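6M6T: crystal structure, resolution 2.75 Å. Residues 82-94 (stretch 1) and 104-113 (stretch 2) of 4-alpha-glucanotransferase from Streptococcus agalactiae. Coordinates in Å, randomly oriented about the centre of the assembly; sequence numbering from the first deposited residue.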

# COMPACT_ATOMS: atom_id res chain seq x y z
N PHE A 82 -7.56 -9.27 -27.06
CA PHE A 82 -8.70 -8.61 -26.43
C PHE A 82 -8.87 -7.18 -26.90
O PHE A 82 -9.97 -6.78 -27.28
CB PHE A 82 -8.52 -8.63 -24.91
CG PHE A 82 -8.65 -10.00 -24.31
CD1 PHE A 82 -9.28 -11.02 -25.02
CD2 PHE A 82 -8.16 -10.26 -23.03
CE1 PHE A 82 -9.41 -12.28 -24.46
CE2 PHE A 82 -8.29 -11.52 -22.46
CZ PHE A 82 -8.92 -12.53 -23.18
N ILE A 83 -7.80 -6.39 -26.87
CA ILE A 83 -7.76 -5.11 -27.57
C ILE A 83 -6.67 -5.19 -28.64
O ILE A 83 -5.95 -6.19 -28.75
CB ILE A 83 -7.52 -3.93 -26.61
CG1 ILE A 83 -6.56 -4.31 -25.48
CG2 ILE A 83 -8.82 -3.44 -26.03
CD1 ILE A 83 -6.03 -3.12 -24.69
N SER A 84 -6.57 -4.14 -29.45
CA SER A 84 -5.42 -3.82 -30.27
C SER A 84 -4.81 -2.52 -29.75
O SER A 84 -5.31 -1.93 -28.79
CB SER A 84 -5.82 -3.70 -31.75
OG SER A 84 -5.98 -2.34 -32.13
N LYS A 85 -3.71 -2.08 -30.36
CA LYS A 85 -3.03 -0.88 -29.87
C LYS A 85 -3.39 0.39 -30.64
O LYS A 85 -2.97 1.47 -30.22
CB LYS A 85 -1.49 -1.09 -29.81
CG LYS A 85 -0.70 -1.29 -31.08
CD LYS A 85 0.77 -1.55 -30.70
CE LYS A 85 0.88 -2.57 -29.58
NZ LYS A 85 2.29 -2.96 -29.34
N ASP A 86 -4.14 0.28 -31.74
CA ASP A 86 -4.77 1.51 -32.25
C ASP A 86 -5.96 1.99 -31.34
O ASP A 86 -6.73 2.91 -31.67
CB ASP A 86 -5.24 1.30 -33.70
CG ASP A 86 -4.26 1.91 -34.74
OD1 ASP A 86 -3.50 2.84 -34.40
OD2 ASP A 86 -4.25 1.46 -35.91
N ASP A 87 -6.05 1.33 -30.18
CA ASP A 87 -6.99 1.66 -29.12
C ASP A 87 -6.37 2.50 -28.01
O ASP A 87 -7.09 3.23 -27.32
CB ASP A 87 -7.56 0.37 -28.52
CG ASP A 87 -8.39 -0.43 -29.52
OD1 ASP A 87 -8.74 0.12 -30.59
OD2 ASP A 87 -8.68 -1.62 -29.24
N TYR A 88 -5.05 2.43 -27.82
CA TYR A 88 -4.41 3.27 -26.82
C TYR A 88 -3.10 3.90 -27.27
O TYR A 88 -2.52 4.66 -26.50
CB TYR A 88 -4.16 2.48 -25.53
CG TYR A 88 -3.37 1.21 -25.71
CD1 TYR A 88 -3.95 0.09 -26.32
CD2 TYR A 88 -2.06 1.10 -25.26
CE1 TYR A 88 -3.24 -1.07 -26.47
CE2 TYR A 88 -1.35 -0.05 -25.41
CZ TYR A 88 -1.94 -1.14 -26.02
OH TYR A 88 -1.22 -2.29 -26.17
N GLN A 89 -2.62 3.61 -28.48
CA GLN A 89 -1.50 4.37 -29.03
C GLN A 89 -1.88 5.83 -29.12
O GLN A 89 -2.89 6.18 -29.75
CB GLN A 89 -1.12 3.86 -30.41
CG GLN A 89 0.35 4.04 -30.77
CD GLN A 89 1.17 2.83 -30.39
OE1 GLN A 89 0.81 1.71 -30.77
NE2 GLN A 89 2.28 3.05 -29.68
N ASN A 90 -1.08 6.69 -28.49
CA ASN A 90 -1.29 8.14 -28.50
C ASN A 90 -2.67 8.51 -27.95
O ASN A 90 -3.50 9.12 -28.62
CB ASN A 90 -1.07 8.70 -29.92
CG ASN A 90 0.37 9.13 -30.18
OD1 ASN A 90 1.32 8.54 -29.63
ND2 ASN A 90 0.55 10.14 -31.02
N ILE A 91 -2.91 8.10 -26.71
CA ILE A 91 -4.11 8.47 -25.95
C ILE A 91 -3.62 9.15 -24.67
O ILE A 91 -4.20 8.97 -23.59
CB ILE A 91 -5.02 7.25 -25.69
CG1 ILE A 91 -5.40 6.57 -27.02
CG2 ILE A 91 -6.33 7.66 -25.02
CD1 ILE A 91 -6.77 7.00 -27.62
N SER A 92 -2.55 9.95 -24.80
CA SER A 92 -1.65 10.39 -23.72
C SER A 92 -2.34 10.61 -22.37
O SER A 92 -3.32 11.36 -22.26
CB SER A 92 -0.93 11.69 -24.11
OG SER A 92 -1.57 12.82 -23.54
N PHE A 93 -1.82 9.91 -21.36
CA PHE A 93 -2.25 10.00 -19.98
C PHE A 93 -1.22 10.82 -19.19
O PHE A 93 -0.39 10.27 -18.47
CB PHE A 93 -2.42 8.59 -19.39
CG PHE A 93 -3.11 7.60 -20.32
CD1 PHE A 93 -2.39 6.90 -21.28
CD2 PHE A 93 -4.47 7.35 -20.20
CE1 PHE A 93 -3.03 5.98 -22.11
CE2 PHE A 93 -5.10 6.44 -21.02
CZ PHE A 93 -4.39 5.75 -21.98
N GLY A 94 -1.27 12.13 -19.33
CA GLY A 94 -0.44 12.94 -18.46
C GLY A 94 0.70 13.63 -19.22
O GLY A 94 1.24 13.10 -20.20
N GLY A 104 -8.65 12.46 -14.19
CA GLY A 104 -8.93 12.12 -15.56
C GLY A 104 -8.17 10.95 -16.14
O GLY A 104 -8.27 10.69 -17.34
N LEU A 105 -7.40 10.22 -15.34
CA LEU A 105 -6.83 8.98 -15.87
C LEU A 105 -7.83 7.83 -15.77
O LEU A 105 -7.87 6.95 -16.64
CB LEU A 105 -5.53 8.64 -15.14
CG LEU A 105 -4.96 7.29 -15.53
CD1 LEU A 105 -3.48 7.42 -15.74
CD2 LEU A 105 -5.26 6.28 -14.44
N PHE A 106 -8.64 7.83 -14.70
CA PHE A 106 -9.81 6.96 -14.67
C PHE A 106 -10.75 7.30 -15.81
O PHE A 106 -11.39 6.41 -16.38
CB PHE A 106 -10.53 7.08 -13.32
CG PHE A 106 -11.54 5.98 -13.06
CD1 PHE A 106 -12.82 6.06 -13.60
CD2 PHE A 106 -11.19 4.86 -12.31
CE1 PHE A 106 -13.74 5.04 -13.39
CE2 PHE A 106 -12.10 3.84 -12.09
CZ PHE A 106 -13.39 3.93 -12.63
N GLU A 107 -10.85 8.59 -16.13
CA GLU A 107 -11.56 9.02 -17.33
C GLU A 107 -11.05 8.28 -18.57
O GLU A 107 -11.82 7.64 -19.29
CB GLU A 107 -11.43 10.54 -17.49
CG GLU A 107 -11.86 11.11 -18.85
CD GLU A 107 -11.09 12.38 -19.26
OE1 GLU A 107 -10.23 12.31 -20.18
OE2 GLU A 107 -11.35 13.45 -18.66
N LYS A 108 -9.73 8.31 -18.80
CA LYS A 108 -9.20 7.89 -20.08
C LYS A 108 -9.03 6.38 -20.22
O LYS A 108 -8.97 5.89 -21.35
CB LYS A 108 -7.87 8.58 -20.36
CG LYS A 108 -8.00 10.09 -20.59
CD LYS A 108 -6.96 10.61 -21.58
CE LYS A 108 -7.11 12.11 -21.77
NZ LYS A 108 -7.24 12.81 -20.46
N ARG A 109 -8.95 5.63 -19.12
CA ARG A 109 -8.78 4.19 -19.30
C ARG A 109 -10.07 3.49 -19.65
O ARG A 109 -10.02 2.34 -20.11
CB ARG A 109 -8.20 3.56 -18.03
CG ARG A 109 -6.90 4.16 -17.58
CD ARG A 109 -6.44 3.52 -16.28
NE ARG A 109 -6.10 2.10 -16.43
CZ ARG A 109 -4.96 1.66 -16.95
NH1 ARG A 109 -4.04 2.52 -17.38
NH2 ARG A 109 -4.73 0.36 -17.04
N ARG A 110 -11.22 4.14 -19.46
CA ARG A 110 -12.48 3.41 -19.38
C ARG A 110 -12.96 2.87 -20.73
O ARG A 110 -13.32 1.69 -20.80
CB ARG A 110 -13.54 4.28 -18.69
CG ARG A 110 -14.80 3.54 -18.35
CD ARG A 110 -14.49 2.39 -17.44
NE ARG A 110 -15.67 1.60 -17.09
CZ ARG A 110 -16.59 1.96 -16.19
NH1 ARG A 110 -16.49 3.12 -15.55
NH2 ARG A 110 -17.61 1.15 -15.96
N PRO A 111 -13.02 3.67 -21.81
CA PRO A 111 -13.27 3.06 -23.14
C PRO A 111 -12.42 1.83 -23.43
O PRO A 111 -12.93 0.83 -23.94
CB PRO A 111 -12.91 4.20 -24.11
CG PRO A 111 -12.20 5.26 -23.27
CD PRO A 111 -12.84 5.12 -21.92
N VAL A 112 -11.12 1.89 -23.08
CA VAL A 112 -10.18 0.81 -23.39
C VAL A 112 -10.51 -0.45 -22.60
O VAL A 112 -10.58 -1.56 -23.16
CB VAL A 112 -8.75 1.28 -23.09
CG1 VAL A 112 -7.75 0.22 -23.53
CG2 VAL A 112 -8.48 2.66 -23.71
N LEU A 113 -10.65 -0.31 -21.27
CA LEU A 113 -11.00 -1.46 -20.44
C LEU A 113 -12.35 -2.04 -20.85
O LEU A 113 -12.53 -3.26 -20.88
CB LEU A 113 -11.00 -1.05 -18.95
CG LEU A 113 -9.65 -0.75 -18.27
CD1 LEU A 113 -9.81 0.10 -17.01
CD2 LEU A 113 -8.88 -2.02 -17.94

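No hydrogen bond or salt bridge joins these two stretches; their contact, burying 387 Å² summed over both sides, rests on van der Waals packing alone. Residues 82-94 form an irregular segment without helix or strand, and it runs along a helix that begins at Leu105 and continues beyond Leu113. The chains pass in opposite senses: Phe93 lies nearest Leu105 (CA to CA 6.2 Å), and Asp87 nearest Val112 (CA to CA 6.6 Å). At one end, Val112 touches both a side chain and a backbone carbonyl. Its CG1 meets CD1 of Ile83 at 3.9 Å, an apolar pairing, while its CG2 lies 3.9 Å from the carbonyl O of Asp87. At the other end Phe93 dominates. Its CA-to-CB bond points sideways, but chi1 near -43° (m) brings the ring to the helix, where CE2 approaches CB of Lys108 at 3.6 Å; backbone N of Arg109 sits at the ring edge, 4.4 Å from CE2. That N is already committed to the helix, donating to O of Leu105 at 3.0 Å. CB of Phe93 also packs on CD1 of Leu105 at 4.0 Å. Lys108 contributes through its aliphatic portion: CD lies 3.8 Å from O of Ile91 and 3.8 Å from O of Ser92, whereas the charged NZ pairs within its own helix, forming a salt bridge with OE1 of Glu107 at 3.0 Å. The lysine thus packs by its methylenes and satisfies its charge locally. Each stretch is also braced internally. In the irregular segment, N of Ser84 donates to OD2 of Asp87 at 3.3 Å, and N of Gln89 to O of Lys85 at 2.8 Å. Gly104 occupies the helix N-cap position, and its O accepts from N of Lys108 at 3.2 Å. Farther along, the helix kinks where N of Pro111, which carries no hydrogen, and N of Val112 lack bonds to the preceding turn.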